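Local coordinates for protein galectin 2 (Gallus gallus, PDB 2YMZ) that probably binds carbohydrates, as a prototype galectin of the chicken whose two chains assemble into a dimer of beta-sandwich domains, at residues Leu116-Leu119 and Gly120-Val124. Numbering follows the deposited sequence.
Sequences LNIL and GGFKV
Ile118 reaches across the bend of the chain to Phe122 and Val124, and the three residues illustrate how a beta-sandwich packs the inside of a connection between its two sheets. Strand 112-120 belongs to one sheet of the galectin fold and strand 122-129 to the other, so the turn at Gly120 and Gly121 carries the chain from sheet to sheet and leaves the side chains of Ile118, Phe122 and Val124 on its inner side. No hydrogen bond joins Leu116-Leu119 to Gly120-Val124; apolar contact does the work.

The tight part is built by the two branches of Ile118. Ile118 CG2 lies anti to the backbone N and meets the Phe122 ring obliquely, 3.9 Å from Phe122 CD1, whereas Ile118 CG1 stands beside that N and leads on to Ile118 CD1. This second methyl goes to Val124, whose side chain runs at about a right angle to that of Ile118. Val124 CG2 also sits at the edge of the Phe122 ring, in its plane, which closes the triangle of apolar groups. Ile19 of strand 16-23 touches both Ile118 and Phe122, Ile32 adds to the packing on Ile118, and Phe30 stacks on the Phe122 ring.

The outer side is looser. The side chains of Leu119 and Lys123 set out from the backbone away from the other arm of the turn, and both residues are partly exposed, as are both glycines. Gly121 centres an inverse gamma turn, spanned by a weak bond from Phe122 N to Gly120 O at 3.0 Å. Gly120 has phi 97° and psi -153°, a positive-phi conformation that residues with a side chain seldom adopt. Back on the buried side, the closest side-chain approach between Ile118 and Val124 is methyl to methyl, Ile118 CD1 to Val124 CG2 at 3.6 Å.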
loop_
_atom_site.group_PDB
_atom_site.type_symbol
_atom_site.label_atom_id
_atom_site.label_comp_id
_atom_site.label_asym_id
_atom_site.label_seq_id
_atom_site.Cartn_x
_atom_site.Cartn_y
_atom_site.Cartn_z
ATOM N N LEU A 116 -2.853 -6.805 5.220
ATOM C CA LEU A 116 -3.056 -7.091 3.784
ATOM C C LEU A 116 -1.686 -7.386 3.140
ATOM O O LEU A 116 -0.710 -6.696 3.390
ATOM C CB LEU A 116 -3.602 -5.799 3.131
ATOM C CG LEU A 116 -3.624 -5.611 1.587
ATOM C CD1 LEU A 116 -4.467 -6.657 0.859
ATOM C CD2 LEU A 116 -4.135 -4.185 1.264
ATOM N N ASN A 117 -1.622 -8.351 2.207
ATOM C CA ASN A 117 -0.452 -8.375 1.370
ATOM C C ASN A 117 -0.948 -8.750 -0.052
ATOM O O ASN A 117 -2.095 -9.224 -0.230
ATOM C CB ASN A 117 0.664 -9.280 1.918
ATOM C CG ASN A 117 0.419 -10.754 1.736
ATOM O OD1 ASN A 117 -0.068 -11.199 0.700
ATOM N ND2 ASN A 117 0.860 -11.553 2.725
ATOM N N ILE A 118 -0.157 -8.320 -1.029
ATOM C CA ILE A 118 -0.502 -8.667 -2.406
ATOM C C ILE A 118 0.767 -9.321 -2.921
ATOM O O ILE A 118 1.844 -8.767 -2.722
ATOM C CB ILE A 118 -0.921 -7.404 -3.184
ATOM C CG1 ILE A 118 -2.305 -7.014 -2.692
ATOM C CG2 ILE A 118 -1.190 -7.878 -4.650
ATOM C CD1 ILE A 118 -2.853 -5.667 -3.076
ATOM N N LEU A 119 0.658 -10.498 -3.564
ATOM C CA LEU A 119 1.851 -11.272 -3.970
ATOM C C LEU A 119 1.664 -11.672 -5.447
ATOM O O LEU A 119 0.497 -11.735 -5.938
ATOM C CB LEU A 119 1.923 -12.599 -3.197
ATOM C CG LEU A 119 1.916 -12.588 -1.640
ATOM C CD1 LEU A 119 2.200 -13.958 -1.027
ATOM C CD2 LEU A 119 2.960 -11.605 -1.184
ATOM N N GLY A 120 2.768 -11.932 -6.130
ATOM C CA GLY A 120 2.635 -12.584 -7.450
ATOM C C GLY A 120 2.681 -11.517 -8.522
ATOM O O GLY A 120 3.271 -10.492 -8.334
ATOM N N GLY A 121 2.052 -11.751 -9.680
ATOM C CA GLY A 121 2.333 -10.876 -10.843
ATOM C C GLY A 121 1.309 -9.763 -10.907
ATOM O O GLY A 121 0.513 -9.709 -11.837
ATOM N N PHE A 122 1.269 -8.912 -9.873
ATOM C CA PHE A 122 0.315 -7.844 -9.790
ATOM C C PHE A 122 1.041 -6.654 -9.139
ATOM O O PHE A 122 1.556 -6.798 -8.028
ATOM C CB PHE A 122 -0.917 -8.274 -8.976
ATOM C CG PHE A 122 -2.021 -7.287 -8.970
ATOM C CD1 PHE A 122 -2.044 -6.241 -8.055
ATOM C CD2 PHE A 122 -3.073 -7.371 -9.909
ATOM C CE1 PHE A 122 -3.064 -5.323 -8.051
ATOM C CE2 PHE A 122 -4.123 -6.454 -9.888
ATOM C CZ PHE A 122 -4.131 -5.417 -8.981
ATOM N N LYS A 123 1.172 -5.544 -9.863
ATOM C CA LYS A 123 1.851 -4.342 -9.348
ATOM C C LYS A 123 0.739 -3.342 -9.003
ATOM O O LYS A 123 0.033 -2.887 -9.901
ATOM C CB LYS A 123 2.775 -3.622 -10.370
ATOM C CG LYS A 123 3.847 -4.445 -11.074
ATOM C CD LYS A 123 5.101 -4.764 -10.263
ATOM C CE LYS A 123 5.720 -6.115 -10.687
ATOM N NZ LYS A 123 6.664 -5.969 -11.823
ATOM N N VAL A 124 0.585 -2.983 -7.718
ATOM C CA VAL A 124 -0.482 -2.083 -7.317
ATOM C C VAL A 124 -0.253 -0.664 -7.866
ATOM O O VAL A 124 0.829 -0.086 -7.731
ATOM C CB VAL A 124 -0.608 -2.041 -5.747
ATOM C CG1 VAL A 124 -1.624 -0.986 -5.298
ATOM C CG2 VAL A 124 -1.003 -3.448 -5.255
#